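Local coordinates for 3-oxoacyl-(Acyl-carrier protein) synthase (Burkholderia xenovorans, PDB 4EFI) that probably catalyses carbon-chain condensation in fatty-acid synthesis, as a 3-oxoacyl-(acyl-carrier-protein) synthase related to the KAS III enzymes of the thiolase superfamily, at residues A[58-63]-A[173-178]; A[154-159]-A[300-305]; A[201-206]-A[220-225]. All coordinates share one frame; numbering follows the deposited sequence.

Interaction 1 (A[58-63]-A[173-178]); sequences RWADAQ and FGDAGT
D175 extends from 173-178 to take hold of the loop backbone at A60. Its CB lies 3.5 Å from R58 O, the same carbonyl oxygen that accepts the D175 backbone N-H (D175 N to R58 O, 2.8 Å). With CG anti to the carbonyl carbon (chi1 -62°), CG comes within 3.9 Å of A60 N. At the tip, OD2 accepts from A60 N over 2.9 Å in a nearly straight bond (172°), using the lone pair that faces away from OD1. The methyl CB of A60 is small enough to rest 3.5 Å from the same OD2. S159 OG is a second partner of OD2, which suits an aspartate: one short acceptor ties the 58-63 loop to the 3-10 turn at S159. Beside it the indole of W59 turns its edge to the chain, and NE1 donates to F173 O, in the ring plane, at 3.0 Å. Residues 173-178 lead into strand 176-184, which lies between strands 17-26 and 149-156. A176 packs on L308 of helix 305-313, while W59 touches V31 of strand 30-32, and R58 NH1 reaches P27 O and forms a salt bridge with E353 of strand 349-353.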
loop_
_atom_site.group_PDB
_atom_site.type_symbol
_atom_site.label_atom_id
_atom_site.label_comp_id
_atom_site.label_asym_id
_atom_site.label_seq_id
_atom_site.Cartn_x
_atom_site.Cartn_y
_atom_site.Cartn_z
ATOM N N ARG A 58 -4.734 -3.659 13.526
ATOM C CA ARG A 58 -3.712 -4.567 14.053
ATOM C C ARG A 58 -2.395 -3.853 14.261
ATOM O O ARG A 58 -1.969 -3.093 13.382
ATOM C CB ARG A 58 -3.493 -5.735 13.091
ATOM C CG ARG A 58 -4.756 -6.463 12.689
ATOM C CD ARG A 58 -5.495 -7.028 13.880
ATOM N NE ARG A 58 -6.624 -7.891 13.487
ATOM C CZ ARG A 58 -6.570 -9.214 13.307
ATOM N NH1 ARG A 58 -5.450 -9.885 13.495
ATOM N NH2 ARG A 58 -7.661 -9.880 12.939
ATOM N N TRP A 59 -1.759 -4.057 15.409
ATOM C CA TRP A 59 -0.474 -3.435 15.705
ATOM C C TRP A 59 0.603 -4.482 15.961
ATOM O O TRP A 59 0.431 -5.383 16.782
ATOM C CB TRP A 59 -0.558 -2.521 16.916
ATOM C CG TRP A 59 -1.154 -1.159 16.672
ATOM C CD1 TRP A 59 -1.556 -0.625 15.474
ATOM C CD2 TRP A 59 -1.386 -0.167 17.664
ATOM N NE1 TRP A 59 -2.027 0.660 15.690
ATOM C CE2 TRP A 59 -1.927 0.956 17.018
ATOM C CE3 TRP A 59 -1.170 -0.122 19.040
ATOM C CZ2 TRP A 59 -2.273 2.120 17.709
ATOM C CZ3 TRP A 59 -1.514 1.041 19.735
ATOM C CH2 TRP A 59 -2.058 2.141 19.057
ATOM N N ALA A 60 1.720 -4.341 15.258
ATOM C CA ALA A 60 2.882 -5.202 15.431
ATOM C C ALA A 60 3.499 -5.031 16.801
ATOM O O ALA A 60 3.606 -3.916 17.314
ATOM C CB ALA A 60 3.912 -4.850 14.371
ATOM N N ASP A 61 3.943 -6.124 17.404
ATOM C CA ASP A 61 4.724 -5.992 18.632
ATOM C C ASP A 61 6.176 -5.611 18.338
ATOM O O ASP A 61 6.572 -5.500 17.187
ATOM C CB ASP A 61 4.619 -7.263 19.484
ATOM C CG ASP A 61 5.072 -8.513 18.764
ATOM O OD1 ASP A 61 5.928 -8.459 17.852
ATOM O OD2 ASP A 61 4.576 -9.605 19.125
ATOM N N ALA A 62 6.980 -5.382 19.376
ATOM C CA ALA A 62 8.328 -4.851 19.168
ATOM C C ALA A 62 9.205 -5.757 18.306
ATOM O O ALA A 62 10.018 -5.282 17.510
ATOM C CB ALA A 62 9.010 -4.558 20.511
ATOM N N GLN A 63 9.015 -7.055 18.414
ATOM C CA GLN A 63 9.828 -7.991 17.649
ATOM C C GLN A 63 9.330 -8.284 16.235
ATOM O O GLN A 63 9.941 -9.095 15.526
ATOM C CB GLN A 63 9.942 -9.329 18.382
ATOM C CG GLN A 63 8.619 -10.074 18.520
ATOM C CD GLN A 63 7.966 -9.846 19.877
ATOM O OE1 GLN A 63 7.922 -8.718 20.389
ATOM N NE2 GLN A 63 7.460 -10.921 20.470
ATOM N N PHE A 173 -3.762 4.642 12.023
ATOM C CA PHE A 173 -2.875 3.677 11.373
ATOM C C PHE A 173 -2.882 2.286 11.989
ATOM O O PHE A 173 -2.876 2.114 13.221
ATOM C CB PHE A 173 -1.437 4.208 11.332
ATOM C CG PHE A 173 -1.266 5.393 10.425
ATOM C CD1 PHE A 173 -1.257 5.229 9.050
ATOM C CD2 PHE A 173 -1.138 6.673 10.939
ATOM C CE1 PHE A 173 -1.102 6.343 8.203
ATOM C CE2 PHE A 173 -0.994 7.768 10.105
ATOM C CZ PHE A 173 -0.982 7.602 8.753
ATOM N N GLY A 174 -2.848 1.300 11.106
ATOM C CA GLY A 174 -2.652 -0.091 11.462
ATOM C C GLY A 174 -1.475 -0.646 10.678
ATOM O O GLY A 174 -0.925 0.035 9.802
ATOM N N ASP A 175 -1.116 -1.892 10.972
ATOM C CA ASP A 175 0.053 -2.534 10.385
ATOM C C ASP A 175 -0.331 -3.741 9.530
ATOM O O ASP A 175 -1.251 -4.481 9.868
ATOM C CB ASP A 175 1.006 -2.989 11.489
ATOM C CG ASP A 175 1.534 -1.838 12.319
ATOM O OD1 ASP A 175 1.530 -0.693 11.831
ATOM O OD2 ASP A 175 1.965 -2.085 13.460
ATOM N N ALA A 176 0.346 -3.903 8.398
ATOM C CA ALA A 176 0.189 -5.088 7.567
ATOM C C ALA A 176 1.406 -5.288 6.671
ATOM O O ALA A 176 2.102 -4.335 6.343
ATOM C CB ALA A 176 -1.069 -4.973 6.723
ATOM N N GLY A 177 1.627 -6.528 6.249
ATOM C CA GLY A 177 2.647 -6.849 5.269
ATOM C C GLY A 177 2.051 -7.760 4.213
ATOM O O GLY A 177 1.161 -8.547 4.515
ATOM N N THR A 178 2.527 -7.658 2.977
ATOM C CA THR A 178 1.940 -8.437 1.885
ATOM C C THR A 178 3.017 -8.924 0.946
ATOM O O THR A 178 4.117 -8.364 0.859
ATOM C CB THR A 178 0.920 -7.607 1.085
ATOM O OG1 THR A 178 1.588 -6.626 0.278
ATOM C CG2 THR A 178 -0.080 -6.924 1.997
HETATM O O HOH W 1 -4.140 -3.483 10.693
#

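Interaction 2 (A[154-159]-A[300-305]); sequences VGDTIS and NTSCAS
A buried hydrogen bond between D156 and S302, flanked by carbon contacts, joins the end of strand 149-156 to the tight turn that precedes helix 305-313. S302 OG donates to D156 OD2 at 2.8 Å, meeting the carboxylate on its anti side and slightly out of its plane. The hydroxyl is presented by a side chain with OG anti to the backbone N (chi1 -175°). D156 holds an unusual chi1 of -110°, and its other oxygen, OD1, accepts from Q96 N and is hydrogen-bonded with T97 OG1 and S95 OG. A carboxylate suits the spot because its two oxygens can take several hydrogen bonds in this buried place.

The turn itself is built in two steps. N300 OD1 accepts from S302 N at 2.9 Å, an Asx turn, and A304 N then bonds to T301 O at 3.1 Å, closing a type II' beta turn in which S302 carries a positive phi (54°). Around the D156-S302 bond the contacts are largely between carbon atoms. I158 CG1 lies 3.7 Å from S302 CB, and V154 CG1 lies 3.7 Å from C303 CB, though it also comes to 3.3 Å from C303 O. A304 CB lies 4.3 Å from G155 CA. C303 has two conformers, so the place of its sulfur is less certain.

N300 also packs on H270, a pair consistent with the histidine and asparagine of the Cys-His-Asn triad of KAS III enzymes. S302 OG also bonds an unidentified molecule, probably from the crystallisation liquor. Strand 149-156 runs between strands 90-94 and 176-184, G155 pairing with V94 and D156 with A176. A304 settles on A176 and T178 of strand 176-184, and helix 305-313 starts at S305.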
loop_
_atom_site.group_PDB
_atom_site.type_symbol
_atom_site.label_atom_id
_atom_site.label_comp_id
_atom_site.label_asym_id
_atom_site.label_seq_id
_atom_site.Cartn_x
_atom_site.Cartn_y
_atom_site.Cartn_z
ATOM N N VAL A 154 5.422 -5.810 0.047
ATOM C CA VAL A 154 4.953 -4.451 0.241
ATOM C C VAL A 154 4.294 -4.406 1.620
ATOM O O VAL A 154 3.294 -5.097 1.867
ATOM C CB VAL A 154 3.985 -4.015 -0.866
ATOM C CG1 VAL A 154 3.522 -2.561 -0.621
ATOM C CG2 VAL A 154 4.652 -4.187 -2.227
ATOM N N GLY A 155 4.880 -3.651 2.545
ATOM C CA GLY A 155 4.397 -3.706 3.917
ATOM C C GLY A 155 4.933 -2.575 4.757
ATOM O O GLY A 155 5.894 -1.896 4.392
ATOM N N ASP A 156 4.317 -2.379 5.914
ATOM C CA ASP A 156 4.737 -1.306 6.807
ATOM C C ASP A 156 4.252 -1.604 8.210
ATOM O O ASP A 156 3.228 -2.294 8.398
ATOM C CB ASP A 156 4.139 0.042 6.375
ATOM C CG ASP A 156 5.160 1.008 5.803
ATOM O OD1 ASP A 156 6.368 0.937 6.100
ATOM O OD2 ASP A 156 4.717 1.879 5.032
ATOM N N THR A 157 4.954 -1.057 9.191
ATOM C CA THR A 157 4.449 -1.017 10.564
ATOM C C THR A 157 4.469 0.454 11.007
ATOM O O THR A 157 5.260 0.864 11.846
ATOM C CB THR A 157 5.254 -1.884 11.547
ATOM O OG1 THR A 157 6.609 -1.437 11.586
ATOM C CG2 THR A 157 5.241 -3.348 11.136
ATOM N N ILE A 158 3.586 1.264 10.430
ATOM C CA ILE A 158 3.566 2.689 10.745
ATOM C C ILE A 158 3.230 2.921 12.208
ATOM O O ILE A 158 3.552 3.979 12.764
ATOM C CB ILE A 158 2.571 3.482 9.860
ATOM C CG1 ILE A 158 3.017 3.421 8.404
ATOM C CG2 ILE A 158 2.395 4.934 10.345
ATOM C CD1 ILE A 158 4.411 3.936 8.138
ATOM N N SER A 159 2.599 1.959 12.873
ATOM C CA SER A 159 2.312 2.131 14.298
ATOM C C SER A 159 3.582 2.468 15.097
ATOM O O SER A 159 3.499 3.169 16.117
ATOM C CB SER A 159 1.646 0.883 14.887
ATOM O OG SER A 159 2.579 -0.156 14.948
ATOM N N ASN A 300 -5.666 2.415 8.392
ATOM C CA ASN A 300 -4.845 2.779 7.242
ATOM C C ASN A 300 -3.519 2.041 7.388
ATOM O O ASN A 300 -2.797 2.279 8.350
ATOM C CB ASN A 300 -4.667 4.300 7.287
ATOM C CG ASN A 300 -3.710 4.854 6.267
ATOM O OD1 ASN A 300 -2.800 4.180 5.777
ATOM N ND2 ASN A 300 -3.888 6.142 5.973
ATOM N N THR A 301 -3.210 1.140 6.453
ATOM C CA THR A 301 -1.997 0.317 6.529
ATOM C C THR A 301 -0.953 0.756 5.523
ATOM O O THR A 301 -0.093 -0.020 5.113
ATOM C CB THR A 301 -2.302 -1.179 6.346
ATOM O OG1 THR A 301 -2.958 -1.405 5.088
ATOM C CG2 THR A 301 -3.168 -1.690 7.506
ATOM N N SER A 302 -0.996 2.035 5.171
ATOM C CA SER A 302 0.086 2.631 4.372
ATOM C C SER A 302 0.308 1.824 3.102
ATOM O O SER A 302 -0.622 1.608 2.332
ATOM C CB SER A 302 1.366 2.650 5.206
ATOM O OG SER A 302 2.420 3.323 4.509
ATOM N N CYS A 303 1.528 1.569 2.662
ATOM C CA CYS A 303 1.730 0.917 1.366
ATOM C C CYS A 303 1.041 -0.445 1.217
ATOM O O CYS A 303 0.810 -0.885 0.100
ATOM C CB CYS A 303 3.220 0.750 1.036
ATOM S SG CYS A 303 4.140 -0.199 2.244
ATOM N N ALA A 304 0.733 -1.104 2.332
ATOM C CA ALA A 304 0.033 -2.390 2.274
ATOM C C ALA A 304 -1.452 -2.275 1.959
ATOM O O ALA A 304 -2.113 -3.301 1.752
ATOM C CB ALA A 304 0.199 -3.135 3.568
ATOM N N SER A 305 -1.992 -1.062 1.932
ATOM C CA SER A 305 -3.435 -0.922 1.977
ATOM C C SER A 305 -4.130 -1.531 0.752
ATOM O O SER A 305 -5.169 -2.166 0.896
ATOM C CB SER A 305 -3.819 0.540 2.171
ATOM O OG SER A 305 -3.513 1.277 1.005
#

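Interaction 3 (A[201-206]-A[220-225]); sequences GARNLI and DERMAG
R203 lays its guanidinium flat on that of R222, the centres 3.9 Å apart and the planes only 11° from parallel. R222 NH2 sits over the centre of the R203 group, and R203 NH1 over that of R222. R203 gets there from a rather crowded start: CG lies between the backbone N and the carbonyl carbon (chi1 73°), and the chain then bends at chi3. R222 is extended through chi2 and also bends at chi3 (-62°), which swings NE toward D220. The aspartate is gripped side-on, NE giving to OD1 at 3.0 Å and NH2 to OD2 at 2.8 Å, each on the syn lone pair and in the guanidinium plane. D220 OD1 also accepts from R222 N, making an Asx turn, and the same carboxylate thus holds both the backbone N and the guanidinium of R222.

Two 3-10 turns face each other here, the first leading into strand 205-206, which pairs with strand 232-233 in a small antiparallel ribbon. Stacking two cations is probably made tolerable by the nearby acid: R203 NH2 lies 3.5 Å from D220 OD2, well out of the guanidinium plane, so charge alone acts there, and water 2 links R203 NH2 (3.0 Å) to D220 OD1. D220 OD2 is also held by Y215 OH. R222 NH2 reaches R203 O at 2.9 Å from above the carbonyl plane, while NH1 meets N204 OD1 at 3.0 Å, in the amide plane, and also pairs with D234. N204, its amide almost perpendicular to that guanidinium, gives ND2 to Y334 OH. Beside the polar contacts, the extended chain of M223 carries CE to within 4.2 Å of I206 CG2.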
loop_
_atom_site.group_PDB
_atom_site.type_symbol
_atom_site.label_atom_id
_atom_site.label_comp_id
_atom_site.label_asym_id
_atom_site.label_seq_id
_atom_site.Cartn_x
_atom_site.Cartn_y
_atom_site.Cartn_z
ATOM N N GLY A 201 5.499 18.767 -1.644
ATOM C CA GLY A 201 4.699 18.259 -0.539
ATOM C C GLY A 201 5.445 17.525 0.566
ATOM O O GLY A 201 4.817 17.029 1.511
ATOM N N ALA A 202 6.763 17.429 0.464
ATOM C CA ALA A 202 7.538 16.691 1.456
ATOM C C ALA A 202 7.207 17.126 2.881
ATOM O O ALA A 202 6.997 16.279 3.754
ATOM C CB ALA A 202 9.037 16.864 1.177
ATOM N N ARG A 203 7.172 18.429 3.125
ATOM C CA ARG A 203 6.974 18.963 4.475
ATOM C C ARG A 203 5.563 18.738 5.029
ATOM O O ARG A 203 5.311 19.046 6.189
ATOM C CB ARG A 203 7.310 20.461 4.511
ATOM C CG ARG A 203 6.276 21.327 3.834
ATOM C CD ARG A 203 6.749 22.778 3.665
ATOM N NE ARG A 203 7.092 23.440 4.924
ATOM C CZ ARG A 203 6.254 24.169 5.654
ATOM N NH1 ARG A 203 4.995 24.335 5.279
ATOM N NH2 ARG A 203 6.677 24.741 6.773
ATOM N N ASN A 204 4.651 18.197 4.221
ATOM C CA ASN A 204 3.276 17.973 4.672
ATOM C C ASN A 204 3.007 16.547 5.164
ATOM O O ASN A 204 1.958 16.274 5.740
ATOM C CB ASN A 204 2.291 18.360 3.567
ATOM C CG ASN A 204 2.359 19.820 3.255
ATOM O OD1 ASN A 204 2.633 20.633 4.136
ATOM N ND2 ASN A 204 2.132 20.177 1.995
ATOM N N LEU A 205 3.962 15.655 4.954
ATOM C CA LEU A 205 3.838 14.268 5.400
ATOM C C LEU A 205 5.261 13.760 5.529
ATOM O O LEU A 205 5.935 13.432 4.536
ATOM C CB LEU A 205 3.029 13.439 4.394
ATOM C CG LEU A 205 2.016 12.465 4.994
ATOM C CD1 LEU A 205 1.151 11.804 3.901
ATOM C CD2 LEU A 205 2.738 11.431 5.844
ATOM N N ILE A 206 5.745 13.737 6.775
ATOM C CA ILE A 206 7.169 13.642 7.024
ATOM C C ILE A 206 7.436 13.139 8.445
ATOM O O ILE A 206 6.673 13.422 9.353
ATOM C CB ILE A 206 7.860 15.032 6.775
ATOM C CG1 ILE A 206 9.379 14.941 6.951
ATOM C CG2 ILE A 206 7.287 16.101 7.674
ATOM C CD1 ILE A 206 10.116 16.083 6.267
ATOM N N ASP A 220 9.166 25.448 12.381
ATOM C CA ASP A 220 7.879 25.171 11.749
ATOM C C ASP A 220 6.773 25.244 12.802
ATOM O O ASP A 220 6.626 24.335 13.621
ATOM C CB ASP A 220 7.935 23.773 11.128
ATOM C CG ASP A 220 6.718 23.436 10.283
ATOM O OD1 ASP A 220 5.639 24.047 10.499
ATOM O OD2 ASP A 220 6.844 22.522 9.436
ATOM N N GLU A 221 6.002 26.326 12.791
ATOM C CA GLU A 221 4.955 26.547 13.789
ATOM C C GLU A 221 3.972 25.390 13.901
ATOM O O GLU A 221 3.430 25.140 14.972
ATOM C CB GLU A 221 4.194 27.850 13.483
ATOM N N ARG A 222 3.757 24.659 12.811
ATOM C CA ARG A 222 2.767 23.592 12.812
ATOM C C ARG A 222 3.203 22.451 13.704
ATOM O O ARG A 222 2.381 21.606 14.074
ATOM C CB ARG A 222 2.546 23.042 11.402
ATOM C CG ARG A 222 2.211 24.072 10.347
ATOM C CD ARG A 222 2.205 23.412 8.973
ATOM N NE ARG A 222 3.527 22.885 8.654
ATOM C CZ ARG A 222 3.778 21.999 7.696
ATOM N NH1 ARG A 222 2.791 21.528 6.943
ATOM N NH2 ARG A 222 5.017 21.576 7.477
ATOM N N MET A 223 4.497 22.404 14.029
ATOM C CA MET A 223 5.059 21.277 14.778
ATOM C C MET A 223 5.257 21.558 16.281
ATOM O O MET A 223 5.862 20.744 16.982
ATOM C CB MET A 223 6.372 20.820 14.125
ATOM C CG MET A 223 6.195 20.394 12.687
ATOM S SD MET A 223 7.686 19.671 12.011
ATOM C CE MET A 223 7.093 19.254 10.376
ATOM N N ALA A 224 4.739 22.684 16.778
ATOM C CA ALA A 224 4.791 23.008 18.209
ATOM C C ALA A 224 4.194 21.869 19.041
ATOM O O ALA A 224 3.073 21.426 18.786
ATOM C CB ALA A 224 4.032 24.291 18.477
ATOM N N GLY A 225 4.961 21.374 20.006
ATOM C CA GLY A 225 4.482 20.317 20.881
ATOM C C GLY A 225 4.465 18.923 20.271
ATOM O O GLY A 225 4.008 17.977 20.914
HETATM O O HOH W 2 5.233 26.258 8.884
#

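How the interactions relate
Interactions 1 and 2 are neighbours, their centres about 8 Å apart, and they share one sheet, since strands 176-184 and 149-156 lie side by side in it. They also touch directly: D175 OD2 and S159 OG are 2.5 Å apart, and T178 OG1 and V154 O 2.8 Å apart, both probable hydrogen bonds. Their segments alternate along the chain. Interaction 2 includes N300, which by analogy with KAS III enzymes probably belongs to the active site. Interaction 3 is a separate, peripheral contact, its centre about 25 Å from that of interaction 1 and about 21 Å from that of interaction 2, with nearest atoms about 6 and 8 Å away; it is nested in the loop that interaction 2 closes.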